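Local coordinates for protein endoglucanase (Clostridium thermocellum, PDB 2E4T) that hydrolyses internal beta-1,4-glucosidic bonds of cellulose and probably of xyloglucan, this chain being the glycoside hydrolase family 44 part of a longer multidomain enzyme, at residues Val10-Asp15 with Thr459-Ser464; Gly29-Leu34 with Thr390-Ala395; Glu33-Val38 with Tyr399-Ile404. All coordinates share one frame; numbering follows the deposited sequence. Where two conformers were deposited one is given.

Contact 1 lies in the beta domain, its centre about 33 Å from that of contact 2 and about 28 Å from that of contact 3, and along the chain it encloses both. It is a regular parallel strand pair with an apolar face turned inward and a polar one outward. Contacts 2 and 3 belong to the barrel domain, touch each other and share Glu33 and Leu34. Contact 2 runs from buried strand ends into more exposed loops, held by amide groups and water; contact 3 sets the next loop residues against helix 398-408, apolar around Ile404 and charged at the zinc, where a buried glutamate meets an exposed aspartate. The same zinc ion takes ligands from both.

Contact 1 of 3, residues Val10-Asp15 with Thr459-Ser464; sequences VDIRID and TTFNFS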
ATOM      1  N   VAL A  10      32.056  -1.806  -4.178  1.00  8.93           N
ATOM      2  CA  VAL A  10      30.992  -2.770  -3.957  1.00  8.26           C
ATOM      3  C   VAL A  10      30.799  -3.580  -5.228  1.00  7.76           C
ATOM      4  O   VAL A  10      30.763  -2.997  -6.305  1.00  9.18           O
ATOM      5  CB  VAL A  10      29.692  -2.025  -3.582  1.00  8.69           C
ATOM      6  CG1 VAL A  10      28.491  -2.983  -3.503  1.00  9.24           C
ATOM      7  CG2 VAL A  10      29.906  -1.251  -2.285  1.00 11.03           C
ATOM      8  N   ASP A  11      30.677  -4.907  -5.076  1.00  8.34           N
ATOM      9  CA  ASP A  11      30.425  -5.759  -6.215  1.00  8.84           C
ATOM     10  C   ASP A  11      28.917  -6.028  -6.353  1.00  8.64           C
ATOM     11  O   ASP A  11      28.250  -6.347  -5.359  1.00  9.90           O
ATOM     12  CB  ASP A  11      31.113  -7.097  -6.024  1.00 11.26           C
ATOM     13  CG  ASP A  11      32.625  -6.964  -5.992  1.00 13.90           C
ATOM     14  OD1 ASP A  11      33.165  -6.087  -6.684  1.00 16.80           O
ATOM     15  OD2 ASP A  11      33.295  -7.702  -5.265  1.00 21.54           O
ATOM     16  N   ILE A  12      28.408  -5.913  -7.578  1.00  9.00           N
ATOM     17  CA  ILE A  12      27.019  -6.221  -7.896  1.00  9.06           C
ATOM     18  C   ILE A  12      27.059  -7.379  -8.917  1.00  9.03           C
ATOM     19  O   ILE A  12      27.690  -7.259  -9.967  1.00  9.93           O
ATOM     20  CB  ILE A  12      26.274  -5.032  -8.496  1.00  9.36           C
ATOM     21  CG1 ILE A  12      26.349  -3.719  -7.685  1.00 11.44           C
ATOM     22  CG2 ILE A  12      24.823  -5.434  -8.815  1.00 11.05           C
ATOM     23  CD1 ILE A  12      25.668  -3.765  -6.369  1.00 11.67           C
ATOM     24  N   ARG A  13      26.367  -8.483  -8.592  1.00  8.72           N
ATOM     25  CA  ARG A  13      26.375  -9.659  -9.452  1.00  8.59           C
ATOM     26  C   ARG A  13      24.926  -9.957  -9.850  1.00  7.99           C
ATOM     27  O   ARG A  13      24.080 -10.179  -8.979  1.00  9.16           O
ATOM     28  CB  ARG A  13      26.957 -10.856  -8.717  1.00 11.02           C
ATOM     29  CG  ARG A  13      28.398 -10.558  -8.266  0.50 12.10           C
ATOM     30  CD  ARG A  13      29.098 -11.745  -7.644  0.50 15.80           C
ATOM     31  NE  ARG A  13      28.848 -13.018  -8.326  0.50 20.50           N
ATOM     32  CZ  ARG A  13      29.527 -13.488  -9.377  0.50 23.39           C
ATOM     33  NH1 ARG A  13      30.528 -12.796  -9.931  0.50 22.91           N
ATOM     34  NH2 ARG A  13      29.193 -14.670  -9.889  0.50 25.68           N
ATOM     35  N   ILE A  14      24.658  -9.962 -11.148  1.00  7.79           N
ATOM     36  CA  ILE A  14      23.300 -10.179 -11.678  1.00  7.45           C
ATOM     37  C   ILE A  14      23.314 -11.428 -12.548  1.00  8.00           C
ATOM     38  O   ILE A  14      24.275 -11.650 -13.312  1.00  9.16           O
ATOM     39  CB  ILE A  14      22.857  -8.963 -12.500  1.00  7.64           C
ATOM     40  CG1 ILE A  14      22.689  -7.763 -11.576  1.00  8.78           C
ATOM     41  CG2 ILE A  14      21.587  -9.235 -13.298  1.00  9.01           C
ATOM     42  CD1 ILE A  14      22.573  -6.433 -12.264  1.00  9.39           C
ATOM     43  N   ASP A  15      22.259 -12.247 -12.445  1.00  8.31           N
ATOM     44  CA  ASP A  15      22.109 -13.391 -13.364  1.00  8.48           C
ATOM     45  C   ASP A  15      20.700 -13.318 -13.905  1.00  8.15           C
ATOM     46  O   ASP A  15      19.720 -13.545 -13.169  1.00  8.47           O
ATOM     47  CB  ASP A  15      22.374 -14.687 -12.642  1.00  9.72           C
ATOM     48  CG  ASP A  15      22.212 -15.926 -13.537  1.00 10.49           C
ATOM     49  OD1 ASP A  15      21.672 -15.796 -14.647  1.00 11.50           O
ATOM     50  OD2 ASP A  15      22.634 -17.012 -13.073  1.00 14.44           O
ATOM     51  N   THR A 459      30.404   5.891  -4.187  1.00  8.07           N
ATOM     52  CA  THR A 459      30.645   4.452  -4.104  1.00  7.86           C
ATOM     53  C   THR A 459      30.909   3.938  -5.520  1.00  7.72           C
ATOM     54  O   THR A 459      30.179   4.280  -6.471  1.00  8.67           O
ATOM     55  CB  THR A 459      29.433   3.719  -3.497  1.00  8.07           C
ATOM     56  OG1 THR A 459      29.217   4.253  -2.200  1.00  8.06           O
ATOM     57  CG2 THR A 459      29.669   2.211  -3.411  1.00  8.83           C
ATOM     58  N   THR A 460      31.965   3.114  -5.654  1.00  7.93           N
ATOM     59  CA  THR A 460      32.290   2.491  -6.932  1.00  7.68           C
ATOM     60  C   THR A 460      31.662   1.101  -6.976  1.00  7.63           C
ATOM     61  O   THR A 460      31.954   0.280  -6.109  1.00  9.04           O
ATOM     62  CB  THR A 460      33.833   2.412  -7.087  1.00  8.96           C
ATOM     63  OG1 THR A 460      34.340   3.750  -7.121  1.00  9.79           O
ATOM     64  CG2 THR A 460      34.194   1.630  -8.345  1.00 10.38           C
ATOM     65  N   PHE A 461      30.868   0.851  -8.014  1.00  7.47           N
ATOM     66  CA  PHE A 461      30.229  -0.439  -8.173  1.00  7.49           C
ATOM     67  C   PHE A 461      30.829  -1.184  -9.348  1.00  7.79           C
ATOM     68  O   PHE A 461      30.888  -0.705 -10.462  1.00  8.87           O
ATOM     69  CB  PHE A 461      28.706  -0.218  -8.432  1.00  7.79           C
ATOM     70  CG  PHE A 461      27.994   0.346  -7.255  1.00  7.68           C
ATOM     71  CD1 PHE A 461      27.595  -0.466  -6.205  1.00  7.79           C
ATOM     72  CD2 PHE A 461      27.739   1.727  -7.170  1.00  8.35           C
ATOM     73  CE1 PHE A 461      26.920   0.068  -5.106  1.00  7.89           C
ATOM     74  CE2 PHE A 461      27.054   2.274  -6.098  1.00  8.26           C
ATOM     75  CZ  PHE A 461      26.637   1.446  -5.056  1.00  8.06           C
ATOM     76  N   ASN A 462      31.315  -2.397  -9.046  1.00  8.12           N
ATOM     77  CA  ASN A 462      31.803  -3.304 -10.105  1.00  8.24           C
ATOM     78  C   ASN A 462      30.700  -4.299 -10.436  1.00  8.27           C
ATOM     79  O   ASN A 462      30.365  -5.140  -9.582  1.00  8.91           O
ATOM     80  CB  ASN A 462      33.045  -4.057  -9.612  1.00  9.62           C
ATOM     81  CG  ASN A 462      34.229  -3.134  -9.426  1.00 11.88           C
ATOM     82  OD1 ASN A 462      34.403  -2.173 -10.176  1.00 12.95           O
ATOM     83  ND2 ASN A 462      34.996  -3.358  -8.360  1.00 17.31           N
ATOM     84  N   PHE A 463      30.125  -4.170 -11.622  1.00  8.26           N
ATOM     85  CA  PHE A 463      29.054  -5.041 -12.080  1.00  8.20           C
ATOM     86  C   PHE A 463      29.574  -6.224 -12.858  1.00  8.57           C
ATOM     87  O   PHE A 463      30.436  -6.070 -13.737  1.00  9.56           O
ATOM     88  CB  PHE A 463      28.106  -4.275 -13.006  1.00  8.77           C
ATOM     89  CG  PHE A 463      27.119  -3.380 -12.300  1.00  9.12           C
ATOM     90  CD1 PHE A 463      25.826  -3.844 -12.086  1.00  9.24           C
ATOM     91  CD2 PHE A 463      27.467  -2.133 -11.802  1.00  9.17           C
ATOM     92  CE1 PHE A 463      24.861  -3.055 -11.457  1.00 10.72           C
ATOM     93  CE2 PHE A 463      26.472  -1.331 -11.191  1.00  9.57           C
ATOM     94  CZ  PHE A 463      25.187  -1.823 -11.041  1.00  9.78           C
ATOM     95  N   SER A 464      28.999  -7.403 -12.579  1.00  8.70           N
ATOM     96  CA  SER A 464      29.244  -8.610 -13.367  1.00  9.31           C
ATOM     97  C   SER A 464      27.875  -9.219 -13.649  1.00  8.81           C
ATOM     98  O   SER A 464      27.117  -9.482 -12.687  1.00 10.04           O
ATOM     99  CB  SER A 464      30.091  -9.595 -12.551  1.00 11.61           C
ATOM    100  OG  SER A 464      31.343  -9.076 -12.211  0.34 10.25           O
TER
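Ile12 touches the rings of both Phe461 and Phe463, CG1 meeting the first and CB and CG2 the second. With its CG1 anti to the carbonyl carbon (chi1 -52°), CG1 comes to 3.8 Å from Phe461 CD1, while CG2, anti to the backbone N, lies 3.6 Å from Phe463 CE1. Ile12 CB stands over one face of the Phe463 ring, displaced toward the rim, in a CH-pi contact of 4.0 Å to the ring centroid; the two side chains lie side by side and point the same way. Ile14 CD1 reaches the edge of the same ring, near its plane. Val10 runs beside Phe461, its CB 3.7 Å from Phe461 CD1, while its CG2 methyl meets Thr459 CG2 at 3.6 Å. On the opposite face of the sheet Asp11, Asn462, Arg13 and Ser464 are looser: Asp11 OD1 is 3.6 Å from Asn462 CB, and the Asn462 amide oxygen bonds to Thr501 instead. Five backbone hydrogen bonds of the parallel pairing, from Val10 N to Thr460 O through to Ile14 N to Ser464 O, fix the register that pairs Ile12 with Phe463. Strand 8-22 is flanked by strand 420-426 and strand 459-466 by strand 499-504, whose Phe500 stacks on Phe463; across the apolar layer, Ile448 and Leu450 of strand 442-452 pack against Ile14 and the two phenylalanines.

Contact 2 of 3, residues Gly29-Leu34 with Thr390-Ala395; sequences GSNQEL and TFWGDA. With ZN (zinc ion), chain B.
Gln32 and Asn31 both put CG anti to their carbonyl carbons, and both meet the indole of Trp392, whose own CG is anti to its backbone N (chi1 -175°). A bend at chi2 (64°) carries CD of Gln32 toward Gly393 and the indole. Gln32 OE1 then accepts from Gly393 N at 2.8 Å, the donor tilted out of the amide plane, while NE2 sits over one face of the Trp392 ring, near the rim and 3.4 Å from CZ2, with the amide and ring planes steeply inclined. Asn31 crosses Trp392 at about a right angle, its CG 3.3 Å from Trp392 CE3. The Asn31 amide is held on several sides: ND2 donates to Phe391 O at 3.0 Å and also to Thr358 O, and OD1 is bonded to Arg42. Phe391 O also takes Asn31 N, nearly in line with its C=O, whereas ND2 comes from well above the carbonyl plane. Water 1 accepts from Gln32 N and lies 2.8 Å from Phe391 O, close to Gly393 O as well, bridging the two backbones where they diverge; water 2 joins Glu33 O to Ala395 N. Leu34 CD2 lies 3.4 Å from Gly393 O, and its CD1 approaches Phe391. Ala395 O, at the far end, binds the zinc ion at 2.0 Å. The parallel pairing of strand 26-30 with strand 388-391, continued by these loops at their C-terminal ends, is the closure of a TIM barrel, where the first strand meets the eighth; in this fold the C-terminal ends of the strands carry the active site.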
ATOM      1  N   GLY A  29       1.532   2.302  -6.082  1.00  4.83           N
ATOM      2  CA  GLY A  29       0.304   3.071  -5.957  1.00  5.27           C
ATOM      3  C   GLY A  29       0.377   4.186  -4.902  1.00  4.44           C
ATOM      4  O   GLY A  29       1.355   4.342  -4.151  1.00  4.89           O
ATOM      5  N   SER A  30      -0.754   4.933  -4.832  1.00  4.74           N
ATOM      6  CA  SER A  30      -0.884   5.976  -3.820  1.00  4.54           C
ATOM      7  C   SER A  30      -2.354   6.039  -3.326  1.00  4.41           C
ATOM      8  O   SER A  30      -3.284   5.591  -3.992  1.00  5.09           O
ATOM      9  CB  SER A  30      -0.447   7.366  -4.344  1.00  5.22           C
ATOM     10  OG  SER A  30      -1.359   7.890  -5.301  1.00  5.29           O
ATOM     11  N   ASN A  31      -2.494   6.663  -2.151  1.00  4.98           N
ATOM     12  CA  ASN A  31      -3.796   7.041  -1.600  1.00  4.84           C
ATOM     13  C   ASN A  31      -4.221   8.445  -2.021  1.00  4.99           C
ATOM     14  O   ASN A  31      -5.415   8.686  -2.246  1.00  5.86           O
ATOM     15  CB  ASN A  31      -3.792   6.992  -0.082  1.00  5.37           C
ATOM     16  CG  ASN A  31      -3.759   5.589   0.475  1.00  5.08           C
ATOM     17  OD1 ASN A  31      -4.821   4.985   0.724  1.00  6.66           O
ATOM     18  ND2 ASN A  31      -2.566   5.052   0.769  1.00  5.54           N
ATOM     19  N   GLN A  32      -3.263   9.387  -2.065  1.00  5.40           N
ATOM     20  CA  GLN A  32      -3.517  10.779  -2.390  1.00  5.34           C
ATOM     21  C   GLN A  32      -3.196  11.040  -3.861  1.00  5.14           C
ATOM     22  O   GLN A  32      -2.661  10.198  -4.595  1.00  5.89           O
ATOM     23  CB  GLN A  32      -2.669  11.716  -1.488  1.00  6.29           C
ATOM     24  CG  GLN A  32      -3.206  11.833  -0.068  1.00  6.84           C
ATOM     25  CD  GLN A  32      -3.188  10.544   0.714  1.00  5.99           C
ATOM     26  OE1 GLN A  32      -2.173   9.850   0.826  1.00  6.20           O
ATOM     27  NE2 GLN A  32      -4.352  10.206   1.300  1.00  7.65           N
ATOM     28  N   GLU A  33      -3.514  12.269  -4.306  1.00  5.56           N
ATOM     29  CA  GLU A  33      -3.238  12.717  -5.674  1.00  5.57           C
ATOM     30  C   GLU A  33      -1.798  13.227  -5.707  1.00  5.73           C
ATOM     31  O   GLU A  33      -1.489  14.312  -5.192  1.00  7.25           O
ATOM     32  CB  GLU A  33      -4.227  13.807  -6.090  1.00  6.15           C
ATOM     33  CG  GLU A  33      -5.650  13.246  -6.181  1.00  6.62           C
ATOM     34  CD  GLU A  33      -6.736  14.247  -6.518  1.00  7.64           C
ATOM     35  OE1 GLU A  33      -6.594  15.462  -6.239  1.00  9.81           O
ATOM     36  OE2 GLU A  33      -7.794  13.803  -7.075  1.00  7.42           O
ATOM     37  N   LEU A  34      -0.903  12.428  -6.298  1.00  5.56           N
ATOM     38  CA  LEU A  34       0.525  12.715  -6.329  1.00  5.45           C
ATOM     39  C   LEU A  34       0.982  13.247  -7.680  1.00  5.66           C
ATOM     40  O   LEU A  34       0.419  12.954  -8.726  1.00  6.19           O
ATOM     41  CB  LEU A  34       1.339  11.466  -6.026  1.00  5.92           C
ATOM     42  CG  LEU A  34       1.165  10.856  -4.637  1.00  5.91           C
ATOM     43  CD1 LEU A  34       2.146   9.668  -4.476  1.00  6.66           C
ATOM     44  CD2 LEU A  34       1.366  11.878  -3.542  1.00  7.11           C
ATOM     45  N   THR A 390       0.243   1.214  -1.532  1.00  4.88           N
ATOM     46  CA  THR A 390      -0.218   2.583  -1.737  1.00  4.33           C
ATOM     47  C   THR A 390       0.360   3.490  -0.640  1.00  4.59           C
ATOM     48  O   THR A 390      -0.004   3.371   0.538  1.00  5.02           O
ATOM     49  CB  THR A 390      -1.799   2.652  -1.823  1.00  4.75           C
ATOM     50  OG1 THR A 390      -2.391   1.826  -0.830  1.00  5.20           O
ATOM     51  CG2 THR A 390      -2.295   2.159  -3.156  1.00  5.13           C
ATOM     52  N   PHE A 391       1.264   4.381  -1.060  1.00  4.85           N
ATOM     53  CA  PHE A 391       1.859   5.365  -0.158  1.00  4.87           C
ATOM     54  C   PHE A 391       0.766   6.272   0.418  1.00  4.61           C
ATOM     55  O   PHE A 391      -0.198   6.636  -0.297  1.00  5.06           O
ATOM     56  CB  PHE A 391       2.842   6.207  -0.994  1.00  5.19           C
ATOM     57  CG  PHE A 391       3.421   7.403  -0.268  1.00  5.11           C
ATOM     58  CD1 PHE A 391       4.344   7.259   0.767  1.00  5.66           C
ATOM     59  CD2 PHE A 391       3.030   8.692  -0.637  1.00  5.55           C
ATOM     60  CE1 PHE A 391       4.841   8.370   1.430  1.00  5.90           C
ATOM     61  CE2 PHE A 391       3.540   9.801   0.007  1.00  6.00           C
ATOM     62  CZ  PHE A 391       4.432   9.639   1.035  1.00  6.00           C
ATOM     63  N   TRP A 392       0.905   6.682   1.683  1.00  5.15           N
ATOM     64  CA  TRP A 392       0.031   7.662   2.289  1.00  5.26           C
ATOM     65  C   TRP A 392       0.821   8.947   2.538  1.00  5.15           C
ATOM     66  O   TRP A 392       1.784   8.925   3.310  1.00  6.13           O
ATOM     67  CB  TRP A 392      -0.596   7.156   3.600  1.00  5.99           C
ATOM     68  CG  TRP A 392      -1.597   8.151   4.147  1.00  6.48           C
ATOM     69  CD1 TRP A 392      -1.343   9.310   4.819  1.00  7.55           C
ATOM     70  CD2 TRP A 392      -3.039   8.113   3.977  1.00  6.32           C
ATOM     71  NE1 TRP A 392      -2.523  10.011   5.080  1.00  8.40           N
ATOM     72  CE2 TRP A 392      -3.569   9.293   4.563  1.00  7.37           C
ATOM     73  CE3 TRP A 392      -3.918   7.209   3.388  1.00  6.46           C
ATOM     74  CZ2 TRP A 392      -4.955   9.578   4.537  1.00  8.25           C
ATOM     75  CZ3 TRP A 392      -5.302   7.505   3.373  1.00  7.01           C
ATOM     76  CH2 TRP A 392      -5.798   8.669   3.960  1.00  7.60           C
ATOM     77  N   GLY A 393       0.406  10.009   1.850  1.00  5.48           N
ATOM     78  CA  GLY A 393       1.069  11.296   1.972  1.00  6.03           C
ATOM     79  C   GLY A 393       0.790  12.120   0.745  1.00  5.31           C
ATOM     80  O   GLY A 393       0.376  11.611  -0.296  1.00  6.17           O
ATOM     81  N   ASP A 394       1.027  13.431   0.858  1.00  6.46           N
ATOM     82  CA  ASP A 394       0.587  14.366  -0.177  1.00  6.18           C
ATOM     83  C   ASP A 394       1.685  14.710  -1.198  1.00  5.65           C
ATOM     84  O   ASP A 394       2.822  14.207  -1.153  1.00  5.79           O
ATOM     85  CB  ASP A 394      -0.069  15.598   0.450  1.00  7.86           C
ATOM     86  CG  ASP A 394       0.886  16.517   1.114  1.00  9.34           C
ATOM     87  OD1 ASP A 394       2.114  16.481   0.797  1.00  8.62           O
ATOM     88  OD2 ASP A 394       0.404  17.343   1.948  1.00 14.13           O
ATOM     89  N   ALA A 395       1.312  15.601  -2.127  1.00  6.16           N
ATOM     90  CA  ALA A 395       2.140  15.931  -3.267  1.00  5.61           C
ATOM     91  C   ALA A 395       3.353  16.777  -2.904  1.00  5.61           C
ATOM     92  O   ALA A 395       4.207  17.068  -3.764  1.00  6.21           O
ATOM     93  CB  ALA A 395       1.287  16.627  -4.325  1.00  6.92           C
TER
HETATM   94 ZN    ZN B 700       4.871  16.680  -5.595  0.88  4.99          ZN
HETATM   95  O   HOH W   1      -0.324   9.148  -1.559  1.00  5.85           O
HETATM   96  O   HOH W   2      -1.571  15.565  -2.669  1.00 11.48           O

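Contact 3 of 3, residues Glu33-Val38 with Tyr399-Ile404; sequences ELDATV and YTEAGI. With ZN (zinc ion), chain B.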
ATOM      1  N   GLU A  33      -3.514  12.269  -4.306  1.00  5.56           N
ATOM      2  CA  GLU A  33      -3.238  12.717  -5.674  1.00  5.57           C
ATOM      3  C   GLU A  33      -1.798  13.227  -5.707  1.00  5.73           C
ATOM      4  O   GLU A  33      -1.489  14.312  -5.192  1.00  7.25           O
ATOM      5  CB  GLU A  33      -4.227  13.807  -6.090  1.00  6.15           C
ATOM      6  CG  GLU A  33      -5.650  13.246  -6.181  1.00  6.62           C
ATOM      7  CD  GLU A  33      -6.736  14.247  -6.518  1.00  7.64           C
ATOM      8  OE1 GLU A  33      -6.594  15.462  -6.239  1.00  9.81           O
ATOM      9  OE2 GLU A  33      -7.794  13.803  -7.075  1.00  7.42           O
ATOM     10  N   LEU A  34      -0.903  12.428  -6.298  1.00  5.56           N
ATOM     11  CA  LEU A  34       0.525  12.715  -6.329  1.00  5.45           C
ATOM     12  C   LEU A  34       0.982  13.247  -7.680  1.00  5.66           C
ATOM     13  O   LEU A  34       0.419  12.954  -8.726  1.00  6.19           O
ATOM     14  CB  LEU A  34       1.339  11.466  -6.026  1.00  5.92           C
ATOM     15  CG  LEU A  34       1.165  10.856  -4.637  1.00  5.91           C
ATOM     16  CD1 LEU A  34       2.146   9.668  -4.476  1.00  6.66           C
ATOM     17  CD2 LEU A  34       1.366  11.878  -3.542  1.00  7.11           C
ATOM     18  N   ASP A  35       2.136  13.935  -7.613  1.00  5.73           N
ATOM     19  CA  ASP A  35       2.919  14.299  -8.786  1.00  5.64           C
ATOM     20  C   ASP A  35       3.837  13.121  -9.156  1.00  5.85           C
ATOM     21  O   ASP A  35       5.072  13.182  -9.063  1.00  6.63           O
ATOM     22  CB  ASP A  35       3.781  15.505  -8.475  1.00  5.93           C
ATOM     23  CG  ASP A  35       2.995  16.635  -7.848  1.00  5.78           C
ATOM     24  OD1 ASP A  35       1.937  17.008  -8.426  1.00  6.67           O
ATOM     25  OD2 ASP A  35       3.434  17.226  -6.811  1.00  5.81           O
ATOM     26  N   ALA A  36       3.199  12.007  -9.497  1.00  6.31           N
ATOM     27  CA  ALA A  36       3.938  10.793  -9.863  1.00  6.09           C
ATOM     28  C   ALA A  36       2.992   9.979 -10.715  1.00  5.93           C
ATOM     29  O   ALA A  36       1.750  10.061 -10.590  1.00  7.35           O
ATOM     30  CB  ALA A  36       4.325   9.978  -8.645  1.00  7.88           C
ATOM     31  N   THR A  37       3.569   9.157 -11.586  1.00  5.84           N
ATOM     32  CA  THR A  37       2.798   8.157 -12.319  1.00  5.46           C
ATOM     33  C   THR A  37       2.613   6.969 -11.396  1.00  5.54           C
ATOM     34  O   THR A  37       3.613   6.353 -10.936  1.00  6.92           O
ATOM     35  CB  THR A  37       3.574   7.765 -13.589  1.00  6.50           C
ATOM     36  OG1 THR A  37       3.774   8.950 -14.389  1.00  7.42           O
ATOM     37  CG2 THR A  37       2.857   6.684 -14.358  1.00  8.33           C
ATOM     38  N   VAL A  38       1.382   6.716 -10.978  1.00  5.34           N
ATOM     39  CA  VAL A  38       1.099   5.626 -10.056  1.00  5.13           C
ATOM     40  C   VAL A  38       0.319   4.546 -10.770  1.00  5.23           C
ATOM     41  O   VAL A  38      -0.312   4.752 -11.803  1.00  6.32           O
ATOM     42  CB  VAL A  38       0.336   6.107  -8.796  1.00  5.79           C
ATOM     43  CG1 VAL A  38       1.131   7.205  -8.063  1.00  6.23           C
ATOM     44  CG2 VAL A  38      -1.077   6.577  -9.089  1.00  6.30           C
ATOM     45  N   TYR A 399      10.589  14.071  -3.150  1.00  5.40           N
ATOM     46  CA  TYR A 399      11.536  12.966  -3.271  1.00  5.43           C
ATOM     47  C   TYR A 399      10.838  11.610  -3.219  1.00  5.33           C
ATOM     48  O   TYR A 399      11.237  10.688  -3.956  1.00  5.37           O
ATOM     49  CB  TYR A 399      12.689  13.090  -2.282  1.00  5.36           C
ATOM     50  CG  TYR A 399      13.779  14.001  -2.774  1.00  5.51           C
ATOM     51  CD1 TYR A 399      14.696  13.551  -3.707  1.00  5.73           C
ATOM     52  CD2 TYR A 399      13.902  15.326  -2.314  1.00  6.11           C
ATOM     53  CE1 TYR A 399      15.729  14.382  -4.176  1.00  6.01           C
ATOM     54  CE2 TYR A 399      14.924  16.162  -2.769  1.00  6.33           C
ATOM     55  CZ  TYR A 399      15.851  15.682  -3.687  1.00  6.19           C
ATOM     56  OH  TYR A 399      16.852  16.523  -4.104  1.00  7.21           O
ATOM     57  N   THR A 400       9.779  11.450  -2.392  1.00  5.45           N
ATOM     58  CA  THR A 400       9.034  10.198  -2.454  1.00  5.32           C
ATOM     59  C   THR A 400       8.501   9.997  -3.872  1.00  5.19           C
ATOM     60  O   THR A 400       8.520   8.874  -4.441  1.00  5.54           O
ATOM     61  CB  THR A 400       7.856  10.237  -1.460  1.00  5.61           C
ATOM     62  OG1 THR A 400       8.306  10.709  -0.204  1.00  6.44           O
ATOM     63  CG2 THR A 400       7.167   8.909  -1.368  1.00  6.19           C
ATOM     64  N   GLU A 401       7.964  11.074  -4.463  1.00  5.29           N
ATOM     65  CA  GLU A 401       7.411  11.002  -5.807  1.00  5.30           C
ATOM     66  C   GLU A 401       8.467  10.621  -6.831  1.00  5.00           C
ATOM     67  O   GLU A 401       8.208   9.829  -7.753  1.00  5.52           O
ATOM     68  CB  GLU A 401       6.765  12.348  -6.162  1.00  5.34           C
ATOM     69  CG  GLU A 401       5.501  12.571  -5.355  1.00  5.62           C
ATOM     70  CD  GLU A 401       4.972  14.010  -5.472  1.00  4.99           C
ATOM     71  OE1 GLU A 401       5.794  14.979  -5.616  1.00  5.72           O
ATOM     72  OE2 GLU A 401       3.733  14.211  -5.366  1.00  5.74           O
ATOM     73  N   ALA A 402       9.690  11.183  -6.703  1.00  5.22           N
ATOM     74  CA  ALA A 402      10.792  10.799  -7.587  1.00  5.33           C
ATOM     75  C   ALA A 402      11.076   9.290  -7.422  1.00  5.29           C
ATOM     76  O   ALA A 402      11.388   8.602  -8.401  1.00  5.55           O
ATOM     77  CB  ALA A 402      12.023  11.605  -7.275  1.00  6.11           C
ATOM     78  N   GLY A 403      11.041   8.789  -6.178  1.00  5.26           N
ATOM     79  CA  GLY A 403      11.278   7.369  -5.938  1.00  5.63           C
ATOM     80  C   GLY A 403      10.275   6.484  -6.683  1.00  5.41           C
ATOM     81  O   GLY A 403      10.641   5.419  -7.225  1.00  6.46           O
ATOM     82  N   ILE A 404       9.007   6.933  -6.718  1.00  5.07           N
ATOM     83  CA  ILE A 404       7.981   6.207  -7.481  1.00  4.85           C
ATOM     84  C   ILE A 404       8.273   6.305  -8.995  1.00  4.88           C
ATOM     85  O   ILE A 404       8.295   5.287  -9.702  1.00  5.18           O
ATOM     86  CB  ILE A 404       6.566   6.751  -7.146  1.00  5.27           C
ATOM     87  CG1 ILE A 404       6.241   6.474  -5.678  1.00  5.70           C
ATOM     88  CG2 ILE A 404       5.544   6.156  -8.082  1.00  6.04           C
ATOM     89  CD1 ILE A 404       5.027   7.246  -5.160  1.00  7.02           C
TER
HETATM   90 ZN    ZN B 700       4.871  16.680  -5.595  0.88  4.99          ZN
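The loop 33-38 passes helix 398-408 with Ala36 CA 5.3 Å from Glu401 CA, after an inverse gamma turn centred on Asp35 whose closing bond, Ala36 N to Leu34 O, is weak. Glu401, extended beyond CG (chi2 169°), reaches the turn with both carboxylate oxygens in use. OE1 binds the zinc ion at 1.9 Å, whereas OE2, at a long 2.7 Å from the metal, accepts the backbone N-H of Asp35 at 2.8 Å, met from well above the carboxylate plane. Asp35 OD2 binds the same zinc at 2.0 Å. The two side chains cross obliquely, with their carboxylate planes 63° apart, and Asp35 OD2 lies only 3.4 Å from Glu401 OE2; the cation probably offsets the repulsion between them. With Ala395 O as the third protein ligand, the site ties three parts of the barrel domain together: the loop after the first barrel strand, the loop after the eighth, and the helix that follows it. Farther down the helix, contact is apolar. Ile404 CD1 meets Leu34 CD1 at 3.8 Å, the side chains crossing at about a right angle, and its other branch, CG2, is 3.5 Å from Thr37 O and also near Ala36 CB. Thr37 is bound onward to the same helix and beyond it, its N to Asn405, its O to Thr408 and its hydroxyl to Asn409.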